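Local coordinates for uncharacterized protein from DUF364 family (Desulfitobacterium hafniense, PDB 3L5O) that is of unknown function but combines enolase-like and Rossmann-like folds and may bind an adenosyl-containing ligand and take part in heavy-metal chelation, at residues W21-A26 against K200-L205; C194-D199 against I215-P220; F35-L40 against N73-P78. One frame throughout, in Å; residues are numbered along the deposited sequence.

Contact 1 (W21-A26 against K200-L205); sequences WEIYDA and KTLPRL
Tyr24 and Lys200 carry this contact. The phenol oxygen Tyr24 OH sits 3.3 Å from Lys200 CA, and the bent lysine chain then runs on past the phenol end of the ring. Lys200 CD comes within 3.7 Å of Tyr24 CZ, obliquely to the ring. The same chain also meets the indole of Trp21. Trp21 CZ3 lies 3.7 Å from Lys200 CG, so the lysine methylenes touch both aromatic rings. Trp21 CZ3 is also placed 4.3 Å above the plane of the Tyr24 ring, displaced toward its rim.

Pro203 approaches Tyr24 differently. Its CG meets Tyr24 CE1 at the ring edge, 3.9 Å away and close to the ring plane. Further along, Ile23 and Leu202 cross at about a right angle, with Ile23 CD1 4.0 Å from Leu202 CD2. Ile23 CG1 stands anti to the backbone N (chi1 -168°), which extends its end methyl to the leucine.

The second shell fixes the polar ends. Tyr24 OH is hydrogen-bonded to the carbonyl O of Val197, in helix 195-199. Lys200 bends at chi2 and chi3 (70° and 73°), and its NZ is hydrogen-bonded to the carbonyl oxygens of Val86, Ser88 and Val198. Trp89 adds a cation-pi contact to this lysine.

The contact joins the N-terminal helix 22-29 to the start of helix 202-208 in the Rossmann-like part. No hydrogen bond or salt bridge runs directly between the two segments. Their adhesion is apolar, and the lysine contributes its methylenes. Its ammonium group is gripped by backbone carbonyls, which would probably stabilise the charge and keep the methylenes against the rings.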
ATOM      1  N   TRP A  21      -4.213  11.424  12.115  1.00 52.14           N
ATOM      2  CA  TRP A  21      -3.167  10.414  12.315  1.00 47.90           C
ATOM      3  C   TRP A  21      -3.736   9.067  12.788  1.00 47.63           C
ATOM      4  O   TRP A  21      -2.992   8.098  12.875  1.00 42.20           O
ATOM      5  CB  TRP A  21      -2.072  10.875  13.290  1.00 45.67           C
ATOM      6  CG  TRP A  21      -1.206  12.013  12.826  1.00 45.12           C
ATOM      7  CD1 TRP A  21      -1.119  13.250  13.390  1.00 43.66           C
ATOM      8  CD2 TRP A  21      -0.271  12.013  11.729  1.00 39.61           C
ATOM      9  NE1 TRP A  21      -0.211  14.017  12.703  1.00 41.11           N
ATOM     10  CE2 TRP A  21       0.327  13.274  11.687  1.00 39.42           C
ATOM     11  CE3 TRP A  21       0.114  11.062  10.769  1.00 43.13           C
ATOM     12  CZ2 TRP A  21       1.279  13.607  10.748  1.00 44.01           C
ATOM     13  CZ3 TRP A  21       1.056  11.407   9.836  1.00 42.44           C
ATOM     14  CH2 TRP A  21       1.604  12.671   9.812  1.00 40.63           C
ATOM     15  N   GLU A  22      -5.041   9.003  13.069  1.00 47.98           N
ATOM     16  CA  GLU A  22      -5.618   7.844  13.731  1.00 51.56           C
ATOM     17  C   GLU A  22      -5.401   6.570  12.988  1.00 48.48           C
ATOM     18  O   GLU A  22      -5.121   5.560  13.593  1.00 42.82           O
ATOM     19  CB  GLU A  22      -7.123   8.017  14.003  1.00 50.99           C
ATOM     20  CG  GLU A  22      -7.388   8.902  15.212  1.00 60.54           C
ATOM     21  CD  GLU A  22      -8.817   8.830  15.751  1.00 60.54           C
ATOM     22  OE1 GLU A  22      -9.690   8.141  15.140  1.00 68.36           O
ATOM     23  OE2 GLU A  22      -9.056   9.494  16.794  1.00 68.76           O
ATOM     24  N   ILE A  23      -5.555   6.602  11.669  1.00 48.31           N
ATOM     25  CA  ILE A  23      -5.347   5.404  10.866  1.00 47.51           C
ATOM     26  C   ILE A  23      -3.895   4.946  10.929  1.00 42.89           C
ATOM     27  O   ILE A  23      -3.639   3.757  10.915  1.00 45.29           O
ATOM     28  CB  ILE A  23      -5.826   5.607   9.395  1.00 46.81           C
ATOM     29  CG1 ILE A  23      -5.874   4.257   8.668  1.00 49.67           C
ATOM     30  CG2 ILE A  23      -4.932   6.564   8.646  1.00 44.20           C
ATOM     31  CD1 ILE A  23      -6.522   4.315   7.277  1.00 47.64           C
ATOM     32  N   TYR A  24      -2.958   5.887  10.990  1.00 43.27           N
ATOM     33  CA  TYR A  24      -1.523   5.579  11.148  1.00 43.13           C
ATOM     34  C   TYR A  24      -1.222   5.015  12.526  1.00 44.13           C
ATOM     35  O   TYR A  24      -0.528   4.008  12.631  1.00 44.18           O
ATOM     36  CB  TYR A  24      -0.630   6.831  10.902  1.00 46.39           C
ATOM     37  CG  TYR A  24      -0.664   7.303   9.466  1.00 40.46           C
ATOM     38  CD1 TYR A  24      -1.639   8.191   9.029  1.00 45.16           C
ATOM     39  CD2 TYR A  24       0.230   6.797   8.529  1.00 42.34           C
ATOM     40  CE1 TYR A  24      -1.709   8.585   7.697  1.00 39.54           C
ATOM     41  CE2 TYR A  24       0.169   7.209   7.191  1.00 42.95           C
ATOM     42  CZ  TYR A  24      -0.805   8.097   6.783  1.00 43.84           C
ATOM     43  OH  TYR A  24      -0.901   8.493   5.455  1.00 40.77           O
ATOM     44  N   ASP A  25      -1.736   5.672  13.567  1.00 44.77           N
ATOM     45  CA  ASP A  25      -1.600   5.217  14.960  1.00 46.96           C
ATOM     46  C   ASP A  25      -2.209   3.801  15.151  1.00 46.70           C
ATOM     47  O   ASP A  25      -1.645   2.970  15.809  1.00 48.33           O
ATOM     48  CB  ASP A  25      -2.322   6.192  15.895  1.00 48.88           C
ATOM     49  CG  ASP A  25      -1.692   7.592  15.942  1.00 50.95           C
ATOM     50  OD1 ASP A  25      -0.447   7.722  15.747  1.00 44.95           O
ATOM     51  OD2 ASP A  25      -2.404   8.605  16.244  1.00 54.38           O
ATOM     52  N   ALA A  26      -3.359   3.538  14.548  1.00 48.81           N
ATOM     53  CA  ALA A  26      -3.989   2.198  14.571  1.00 48.09           C
ATOM     54  C   ALA A  26      -3.045   1.115  14.016  1.00 47.34           C
ATOM     55  O   ALA A  26      -2.921   0.048  14.598  1.00 46.99           O
ATOM     56  CB  ALA A  26      -5.293   2.217  13.749  1.00 48.66           C
ATOM     57  N   LYS A 200       0.598  10.726   2.819  1.00 42.83           N
ATOM     58  CA  LYS A 200      -0.380  11.282   3.772  1.00 41.92           C
ATOM     59  C   LYS A 200      -1.602  11.914   3.109  1.00 40.90           C
ATOM     60  O   LYS A 200      -2.325  12.689   3.722  1.00 42.35           O
ATOM     61  CB  LYS A 200       0.275  12.238   4.779  1.00 41.97           C
ATOM     62  CG  LYS A 200       0.665  11.595   6.144  1.00 38.34           C
ATOM     63  CD  LYS A 200       1.819  10.614   6.081  1.00 35.46           C
ATOM     64  CE  LYS A 200       3.165  11.337   5.881  1.00 41.27           C
ATOM     65  NZ  LYS A 200       4.228  10.293   5.633  1.00 38.11           N
ATOM     66  N   THR A 201      -1.872  11.530   1.869  1.00 40.20           N
ATOM     67  CA  THR A 201      -3.126  11.926   1.195  1.00 38.91           C
ATOM     68  C   THR A 201      -4.279  11.034   1.612  1.00 40.22           C
ATOM     69  O   THR A 201      -5.449  11.406   1.442  1.00 41.75           O
ATOM     70  CB  THR A 201      -2.973  11.888  -0.344  1.00 38.88           C
ATOM     71  OG1 THR A 201      -2.445  10.620  -0.771  1.00 40.54           O
ATOM     72  CG2 THR A 201      -1.983  12.945  -0.789  1.00 39.17           C
ATOM     73  N   LEU A 202      -3.959   9.863   2.161  1.00 41.62           N
ATOM     74  CA  LEU A 202      -4.971   8.840   2.400  1.00 40.86           C
ATOM     75  C   LEU A 202      -6.142   9.319   3.272  1.00 41.46           C
ATOM     76  O   LEU A 202      -7.269   9.093   2.905  1.00 42.67           O
ATOM     77  CB  LEU A 202      -4.358   7.552   2.979  1.00 41.72           C
ATOM     78  CG  LEU A 202      -5.327   6.387   3.223  1.00 42.04           C
ATOM     79  CD1 LEU A 202      -5.970   5.903   1.944  1.00 47.78           C
ATOM     80  CD2 LEU A 202      -4.590   5.213   3.880  1.00 43.42           C
ATOM     81  N   PRO A 203      -5.910   9.931   4.433  1.00 42.74           N
ATOM     82  CA  PRO A 203      -7.062  10.275   5.287  1.00 42.37           C
ATOM     83  C   PRO A 203      -8.069  11.173   4.556  1.00 42.20           C
ATOM     84  O   PRO A 203      -9.263  10.907   4.647  1.00 41.97           O
ATOM     85  CB  PRO A 203      -6.423  10.947   6.495  1.00 44.24           C
ATOM     86  CG  PRO A 203      -4.979  10.441   6.515  1.00 40.39           C
ATOM     87  CD  PRO A 203      -4.606  10.260   5.075  1.00 41.41           C
ATOM     88  N   ARG A 204      -7.625  12.165   3.786  1.00 40.51           N
ATOM     89  CA  ARG A 204      -8.583  13.038   3.106  1.00 38.94           C
ATOM     90  C   ARG A 204      -9.304  12.256   1.998  1.00 40.57           C
ATOM     91  O   ARG A 204     -10.508  12.372   1.820  1.00 41.80           O
ATOM     92  CB  ARG A 204      -7.914  14.293   2.541  1.00 38.85           C
ATOM     93  CG  ARG A 204      -8.913  15.210   1.803  1.00 37.40           C
ATOM     94  CD  ARG A 204     -10.102  15.591   2.677  1.00 37.50           C
ATOM     95  NE  ARG A 204     -11.019  16.472   1.975  1.00 37.82           N
ATOM     96  CZ  ARG A 204     -12.208  16.858   2.452  1.00 41.80           C
ATOM     97  NH1 ARG A 204     -12.628  16.427   3.618  1.00 41.55           N
ATOM     98  NH2 ARG A 204     -12.987  17.641   1.725  1.00 39.73           N
ATOM     99  N   LEU A 205      -8.560  11.419   1.283  1.00 40.87           N
ATOM    100  CA  LEU A 205      -9.147  10.593   0.246  1.00 39.57           C
ATOM    101  C   LEU A 205     -10.240   9.701   0.790  1.00 41.69           C
ATOM    102  O   LEU A 205     -11.279   9.543   0.160  1.00 40.04           O
ATOM    103  CB  LEU A 205      -8.089   9.726  -0.435  1.00 40.04           C
ATOM    104  CG  LEU A 205      -7.058  10.481  -1.269  1.00 40.36           C
ATOM    105  CD1 LEU A 205      -6.023   9.528  -1.825  1.00 42.69           C
ATOM    106  CD2 LEU A 205      -7.670  11.309  -2.401  1.00 42.10           C
TER

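Contact 2 (C194-D199 against I215-P220); sequences CASVVD and ITLVGP. With IMD (imidazole), chain D.
Cys194 N donates to Val218 O across 3.0 Å, with an N-H...O angle of 143° and the donor above the carbonyl plane, as the chain leaves strand 189-193 beside parallel strand 214-218. Leu217 fills the angle between strand and helix. Its CD1 lies 4.0 Å from Cys194 CA and 3.9 Å from Ser196 OG, whose hydroxyl is hydrogen-bonded to Thr193 O. Leu217 CD2 meets Val197 CG2 at 4.3 Å. Cys194 SG, set between its backbone N and carbonyl carbon (chi1 61°), packs 3.8 Å from Gly219 C. Gly219 has backbone angles that call for glycine, and its bare CA lies beside this sulfur.

At the far end of helix 195-199, Asp199 holds an imidazole, probably from the crystallisation liquor. Imidazole N3 makes a weak hydrogen bond to Asp199 OD1 and lies 2.7 Å from OD2. OD2 is hydrogen-bonded to Trp168 NE1, and OD1 to Thr201 OG1. An alanine at Asp199 would probably leave the Trp168 indole N-H and the imidazole without their carboxylate partner.

The buried strand-end packing thus adjoins a polar site. Its carboxylate can bind a small nitrogen heterocycle, consistent with a ligand pocket at the carboxyl ends of these Rossmann-like strands.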
ATOM      1  N   CYS A 194      -1.594   2.390  -2.427  1.00 44.33           N
ATOM      2  CA  CYS A 194      -1.032   2.335  -1.072  1.00 43.60           C
ATOM      3  C   CYS A 194       0.054   3.423  -0.929  1.00 43.71           C
ATOM      4  O   CYS A 194       0.434   3.759   0.188  1.00 44.76           O
ATOM      5  CB  CYS A 194      -0.464   0.942  -0.806  1.00 44.43           C
ATOM      6  SG  CYS A 194       0.872   0.482  -1.947  1.00 47.34           S
ATOM      7  N   ALA A 195       0.521   4.001  -2.053  1.00 42.87           N
ATOM      8  CA  ALA A 195       1.408   5.186  -2.006  1.00 42.71           C
ATOM      9  C   ALA A 195       0.781   6.336  -1.226  1.00 44.32           C
ATOM     10  O   ALA A 195       1.495   7.212  -0.763  1.00 45.42           O
ATOM     11  CB  ALA A 195       1.790   5.669  -3.410  1.00 44.17           C
ATOM     12  N   SER A 196      -0.550   6.352  -1.115  1.00 42.91           N
ATOM     13  CA  SER A 196      -1.246   7.380  -0.369  1.00 43.01           C
ATOM     14  C   SER A 196      -0.972   7.330   1.137  1.00 41.92           C
ATOM     15  O   SER A 196      -1.116   8.329   1.818  1.00 39.38           O
ATOM     16  CB  SER A 196      -2.745   7.304  -0.608  1.00 44.48           C
ATOM     17  OG  SER A 196      -3.244   6.047  -0.182  1.00 50.49           O
ATOM     18  N   VAL A 197      -0.590   6.174   1.652  1.00 41.10           N
ATOM     19  CA  VAL A 197      -0.160   6.055   3.041  1.00 41.63           C
ATOM     20  C   VAL A 197       1.103   6.854   3.222  1.00 40.57           C
ATOM     21  O   VAL A 197       1.228   7.656   4.172  1.00 40.54           O
ATOM     22  CB  VAL A 197       0.123   4.556   3.425  1.00 40.93           C
ATOM     23  CG1 VAL A 197       0.672   4.433   4.854  1.00 45.78           C
ATOM     24  CG2 VAL A 197      -1.123   3.759   3.262  1.00 42.40           C
ATOM     25  N   VAL A 198       2.040   6.646   2.305  1.00 40.47           N
ATOM     26  CA  VAL A 198       3.342   7.293   2.389  1.00 42.11           C
ATOM     27  C   VAL A 198       3.246   8.813   2.259  1.00 43.32           C
ATOM     28  O   VAL A 198       3.886   9.560   2.998  1.00 43.03           O
ATOM     29  CB  VAL A 198       4.287   6.759   1.295  1.00 43.28           C
ATOM     30  CG1 VAL A 198       5.579   7.569   1.262  1.00 42.03           C
ATOM     31  CG2 VAL A 198       4.591   5.254   1.499  1.00 46.80           C
ATOM     32  N   ASP A 199       2.445   9.309   1.328  1.00 42.87           N
ATOM     33  CA  ASP A 199       2.421  10.760   1.178  1.00 44.26           C
ATOM     34  C   ASP A 199       1.353  11.484   2.031  1.00 41.13           C
ATOM     35  O   ASP A 199       1.279  12.707   2.022  1.00 41.17           O
ATOM     36  CB  ASP A 199       2.428  11.173  -0.306  1.00 46.92           C
ATOM     37  CG  ASP A 199       1.288  10.666  -1.035  1.00 48.58           C
ATOM     38  OD1 ASP A 199       0.258  10.425  -0.355  1.00 50.23           O
ATOM     39  OD2 ASP A 199       1.312  10.494  -2.284  1.00 51.13           O
ATOM     40  N   ILE A 215     -14.429   1.088  -0.879  1.00 41.93           N
ATOM     41  CA  ILE A 215     -13.101   1.687  -1.037  1.00 42.00           C
ATOM     42  C   ILE A 215     -12.045   0.603  -0.793  1.00 42.08           C
ATOM     43  O   ILE A 215     -12.084  -0.094   0.236  1.00 42.53           O
ATOM     44  CB  ILE A 215     -12.871   2.855  -0.043  1.00 40.80           C
ATOM     45  CG1 ILE A 215     -14.006   3.872  -0.080  1.00 46.96           C
ATOM     46  CG2 ILE A 215     -11.488   3.554  -0.356  1.00 50.67           C
ATOM     47  CD1 ILE A 215     -14.067   4.729   1.175  1.00 46.29           C
ATOM     48  N   THR A 216     -11.119   0.473  -1.741  1.00 42.25           N
ATOM     49  CA  THR A 216     -10.057  -0.532  -1.733  1.00 42.14           C
ATOM     50  C   THR A 216      -8.715   0.155  -1.760  1.00 43.45           C
ATOM     51  O   THR A 216      -8.535   1.082  -2.546  1.00 44.79           O
ATOM     52  CB  THR A 216     -10.180  -1.407  -2.996  1.00 42.36           C
ATOM     53  OG1 THR A 216     -11.467  -2.038  -3.037  1.00 42.14           O
ATOM     54  CG2 THR A 216      -9.192  -2.564  -3.004  1.00 44.64           C
ATOM     55  N   LEU A 217      -7.795  -0.270  -0.890  1.00 44.05           N
ATOM     56  CA  LEU A 217      -6.370   0.130  -0.912  1.00 43.34           C
ATOM     57  C   LEU A 217      -5.601  -0.936  -1.633  1.00 43.63           C
ATOM     58  O   LEU A 217      -5.802  -2.108  -1.356  1.00 44.45           O
ATOM     59  CB  LEU A 217      -5.831   0.300   0.498  1.00 47.15           C
ATOM     60  CG  LEU A 217      -4.537   1.093   0.659  1.00 43.80           C
ATOM     61  CD1 LEU A 217      -4.769   2.550   0.421  1.00 43.50           C
ATOM     62  CD2 LEU A 217      -4.021   0.865   2.105  1.00 46.58           C
ATOM     63  N   VAL A 218      -4.789  -0.549  -2.622  1.00 41.73           N
ATOM     64  CA  VAL A 218      -4.203  -1.500  -3.565  1.00 41.51           C
ATOM     65  C   VAL A 218      -2.728  -1.254  -3.760  1.00 43.64           C
ATOM     66  O   VAL A 218      -2.283  -0.112  -3.909  1.00 46.42           O
ATOM     67  CB  VAL A 218      -4.832  -1.374  -5.022  1.00 45.57           C
ATOM     68  CG1 VAL A 218      -4.254  -2.433  -5.969  1.00 43.35           C
ATOM     69  CG2 VAL A 218      -6.310  -1.471  -4.993  1.00 47.18           C
ATOM     70  N   GLY A 219      -1.972  -2.340  -3.850  1.00 42.56           N
ATOM     71  CA  GLY A 219      -0.588  -2.278  -4.242  1.00 39.79           C
ATOM     72  C   GLY A 219       0.260  -3.085  -3.259  1.00 43.27           C
ATOM     73  O   GLY A 219      -0.214  -3.507  -2.211  1.00 42.03           O
ATOM     74  N   PRO A 220       1.513  -3.299  -3.623  1.00 43.61           N
ATOM     75  CA  PRO A 220       2.444  -4.099  -2.828  1.00 46.06           C
ATOM     76  C   PRO A 220       2.697  -3.601  -1.399  1.00 43.70           C
ATOM     77  O   PRO A 220       3.001  -4.421  -0.517  1.00 47.27           O
ATOM     78  CB  PRO A 220       3.731  -4.012  -3.651  1.00 44.60           C
ATOM     79  CG  PRO A 220       3.275  -3.751  -5.025  1.00 49.24           C
ATOM     80  CD  PRO A 220       2.129  -2.835  -4.887  1.00 47.14           C
TER
HETATM   81  N1  IMD D 303      -1.001   8.973  -5.402  1.00 68.01           N
HETATM   82  C2  IMD D 303      -0.595   8.525  -4.188  1.00 63.46           C
HETATM   83  N3  IMD D 303      -0.977   9.416  -3.260  1.00 64.15           N
HETATM   84  C4  IMD D 303      -1.617  10.429  -3.868  1.00 65.33           C
HETATM   85  C5  IMD D 303      -1.628  10.152  -5.229  1.00 64.70           C

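Contact 3 (F35-L40 against N73-P78); sequences FLVDEL and NLLGLP
Val37 makes both hydrogen bonds between the segments. Its N donates to Leu77 O across 2.9 Å, almost straight at the hydrogen (172°). Its O accepts Gly76 N at 3.0 Å, in the carbonyl plane. Leu36 and Pro78 form a single beta bridge beside this pair.

Two CA-H...O contacts supplement the bonds. Pro78 CA lies 3.4 Å from Phe35 O, and Leu36 CA lies 3.5 Å from Leu77 O.

Side chains pack around the backbone pairing, several of them on carbonyl oxygens. Val37 points into the type II turn of Leu74 to Leu77, with its CB 3.4 Å from Leu74 O. Leu75 CD2 lies over the backbone of 37-40, 3.6 Å from Asp38 O. Leu40 CG is anti to the backbone N (chi1 167°), and this sends CD2 to within 4.1 Å of Leu74 CB. Leu36 CD2 rests against Gly76 O at 3.8 Å.

Gly76 takes backbone angles that call for glycine. Behind the segment, Ile49 of strand 46-51 and Leu79 and Ala82 of helix 79-83 pack on Val37. The backbones of Asp38 and Glu39 both face that of Arg50, a classic beta bulge.

The contact thus fastens the turn after helix 68-74 to the approach to strand 39-42. Backbone bonds set the alignment at the surface, and leucine and valine side chains pack around them.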
ATOM      1  N   PHE A  35       9.016  -7.621  17.699  1.00 41.30           N
ATOM      2  CA  PHE A  35       9.462  -7.618  16.307  1.00 42.34           C
ATOM      3  C   PHE A  35      10.544  -6.581  16.070  1.00 43.58           C
ATOM      4  O   PHE A  35      10.327  -5.389  16.350  1.00 43.93           O
ATOM      5  CB  PHE A  35       8.292  -7.346  15.361  1.00 41.54           C
ATOM      6  CG  PHE A  35       7.323  -8.485  15.259  1.00 39.63           C
ATOM      7  CD1 PHE A  35       6.447  -8.768  16.311  1.00 48.50           C
ATOM      8  CD2 PHE A  35       7.297  -9.293  14.140  1.00 44.57           C
ATOM      9  CE1 PHE A  35       5.566  -9.830  16.241  1.00 43.13           C
ATOM     10  CE2 PHE A  35       6.417 -10.358  14.066  1.00 44.65           C
ATOM     11  CZ  PHE A  35       5.553 -10.626  15.128  1.00 43.85           C
ATOM     12  N   LEU A  36      11.675  -7.017  15.501  1.00 41.82           N
ATOM     13  CA  LEU A  36      12.793  -6.114  15.181  1.00 40.67           C
ATOM     14  C   LEU A  36      12.992  -5.941  13.710  1.00 41.11           C
ATOM     15  O   LEU A  36      12.526  -6.773  12.924  1.00 40.83           O
ATOM     16  CB  LEU A  36      14.102  -6.643  15.794  1.00 43.75           C
ATOM     17  CG  LEU A  36      14.054  -7.085  17.251  1.00 41.34           C
ATOM     18  CD1 LEU A  36      15.386  -7.692  17.660  1.00 48.60           C
ATOM     19  CD2 LEU A  36      13.714  -5.910  18.161  1.00 42.39           C
ATOM     20  N   VAL A  37      13.619  -4.817  13.334  1.00 40.04           N
ATOM     21  CA  VAL A  37      14.097  -4.578  11.967  1.00 39.25           C
ATOM     22  C   VAL A  37      15.354  -5.419  11.838  1.00 40.46           C
ATOM     23  O   VAL A  37      16.393  -5.069  12.408  1.00 39.78           O
ATOM     24  CB  VAL A  37      14.458  -3.073  11.739  1.00 41.90           C
ATOM     25  CG1 VAL A  37      14.976  -2.823  10.327  1.00 39.03           C
ATOM     26  CG2 VAL A  37      13.257  -2.163  12.018  1.00 40.18           C
ATOM     27  N   ASP A  38      15.257  -6.569  11.176  1.00 39.61           N
ATOM     28  CA  ASP A  38      16.425  -7.468  11.040  1.00 44.86           C
ATOM     29  C   ASP A  38      17.245  -7.224   9.763  1.00 45.17           C
ATOM     30  O   ASP A  38      18.417  -7.600   9.679  1.00 44.79           O
ATOM     31  CB  ASP A  38      15.989  -8.934  11.146  1.00 42.51           C
ATOM     32  CG  ASP A  38      15.430  -9.248  12.509  1.00 45.31           C
ATOM     33  OD1 ASP A  38      16.085  -8.862  13.511  1.00 39.84           O
ATOM     34  OD2 ASP A  38      14.338  -9.816  12.684  1.00 44.23           O
ATOM     35  N   GLU A  39      16.608  -6.603   8.789  1.00 45.86           N
ATOM     36  CA  GLU A  39      17.223  -6.332   7.492  1.00 46.39           C
ATOM     37  C   GLU A  39      16.453  -5.197   6.852  1.00 44.15           C
ATOM     38  O   GLU A  39      15.242  -5.126   6.988  1.00 41.83           O
ATOM     39  CB  GLU A  39      17.175  -7.594   6.618  1.00 47.65           C
ATOM     40  CG  GLU A  39      18.436  -7.874   5.806  1.00 52.86           C
ATOM     41  CD  GLU A  39      18.236  -8.938   4.712  1.00 53.91           C
ATOM     42  OE1 GLU A  39      17.366  -9.837   4.862  1.00 56.41           O
ATOM     43  OE2 GLU A  39      18.952  -8.861   3.681  1.00 62.24           O
ATOM     44  N   LEU A  40      17.143  -4.332   6.114  1.00 44.29           N
ATOM     45  CA  LEU A  40      16.533  -3.154   5.525  1.00 45.91           C
ATOM     46  C   LEU A  40      17.329  -2.701   4.303  1.00 46.51           C
ATOM     47  O   LEU A  40      18.526  -2.460   4.399  1.00 43.34           O
ATOM     48  CB  LEU A  40      16.462  -2.010   6.544  1.00 45.28           C
ATOM     49  CG  LEU A  40      16.143  -0.604   6.016  1.00 46.95           C
ATOM     50  CD1 LEU A  40      14.841  -0.507   5.249  1.00 55.03           C
ATOM     51  CD2 LEU A  40      16.104   0.353   7.188  1.00 50.39           C
ATOM     52  N   ASN A  73      20.801   3.128  11.149  1.00 57.47           N
ATOM     53  CA  ASN A  73      20.306   3.245  12.531  1.00 55.40           C
ATOM     54  C   ASN A  73      19.103   2.375  12.846  1.00 53.29           C
ATOM     55  O   ASN A  73      18.951   1.932  13.975  1.00 49.98           O
ATOM     56  CB  ASN A  73      19.885   4.682  12.841  1.00 58.04           C
ATOM     57  CG  ASN A  73      21.026   5.555  13.331  1.00 60.63           C
ATOM     58  OD1 ASN A  73      21.908   5.110  14.075  1.00 52.24           O
ATOM     59  ND2 ASN A  73      20.983   6.832  12.942  1.00 60.39           N
ATOM     60  N   LEU A  74      18.237   2.132  11.859  1.00 48.83           N
ATOM     61  CA  LEU A  74      17.001   1.435  12.144  1.00 49.59           C
ATOM     62  C   LEU A  74      17.238  -0.038  12.400  1.00 49.56           C
ATOM     63  O   LEU A  74      16.461  -0.681  13.114  1.00 48.71           O
ATOM     64  CB  LEU A  74      15.976   1.668  11.026  1.00 51.55           C
ATOM     65  CG  LEU A  74      15.550   3.132  10.859  1.00 50.55           C
ATOM     66  CD1 LEU A  74      14.694   3.306   9.619  1.00 55.60           C
ATOM     67  CD2 LEU A  74      14.826   3.653  12.117  1.00 53.93           C
ATOM     68  N   LEU A  75      18.332  -0.573  11.855  1.00 50.27           N
ATOM     69  CA  LEU A  75      18.692  -1.969  12.105  1.00 50.72           C
ATOM     70  C   LEU A  75      18.800  -2.235  13.576  1.00 49.40           C
ATOM     71  O   LEU A  75      19.507  -1.527  14.285  1.00 47.92           O
ATOM     72  CB  LEU A  75      20.032  -2.335  11.463  1.00 52.75           C
ATOM     73  CG  LEU A  75      19.979  -2.839  10.039  1.00 54.74           C
ATOM     74  CD1 LEU A  75      21.389  -3.265   9.664  1.00 63.86           C
ATOM     75  CD2 LEU A  75      18.984  -4.010   9.914  1.00 56.43           C
ATOM     76  N   GLY A  76      18.111  -3.274  14.031  1.00 48.90           N
ATOM     77  CA  GLY A  76      18.108  -3.626  15.439  1.00 45.22           C
ATOM     78  C   GLY A  76      16.958  -3.054  16.240  1.00 46.38           C
ATOM     79  O   GLY A  76      16.600  -3.598  17.272  1.00 47.67           O
ATOM     80  N   LEU A  77      16.359  -1.959  15.780  1.00 47.88           N
ATOM     81  CA  LEU A  77      15.319  -1.307  16.564  1.00 46.60           C
ATOM     82  C   LEU A  77      14.053  -2.108  16.459  1.00 44.38           C
ATOM     83  O   LEU A  77      13.849  -2.831  15.497  1.00 42.08           O
ATOM     84  CB  LEU A  77      15.058   0.130  16.059  1.00 47.95           C
ATOM     85  CG  LEU A  77      16.169   1.148  16.388  1.00 55.26           C
ATOM     86  CD1 LEU A  77      15.774   2.541  15.910  1.00 64.35           C
ATOM     87  CD2 LEU A  77      16.471   1.166  17.836  1.00 53.10           C
ATOM     88  N   PRO A  78      13.175  -1.965  17.437  1.00 44.35           N
ATOM     89  CA  PRO A  78      11.820  -2.479  17.285  1.00 41.84           C
ATOM     90  C   PRO A  78      11.172  -1.994  16.023  1.00 43.15           C
ATOM     91  O   PRO A  78      11.217  -0.819  15.642  1.00 43.54           O
ATOM     92  CB  PRO A  78      11.092  -1.928  18.519  1.00 41.63           C
ATOM     93  CG  PRO A  78      12.157  -1.823  19.524  1.00 41.34           C
ATOM     94  CD  PRO A  78      13.370  -1.339  18.758  1.00 42.73           C
TER

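From the N terminus, helix 22-29 opens contact 1, whose partner 200-205 comes much later. Contact 3 opens and closes within this long span: the approach to strand 39-42 meets the turn after helix 68-74, closing a loop that holds the rest of the three-stranded sheet. Contact 2 starts at 194-199, before contact 1 closes, and ends at 215-220. The two therefore cross, and they touch where the start of helix 202-208 meets helix 195-199, Leu202 N probably bonding to Ser196 O. Together they tie the N-terminal helix to the seven-stranded sheet. Contact 3 stands apart, its centre about 24 Å from that of contact 1 and 23 Å from that of contact 2.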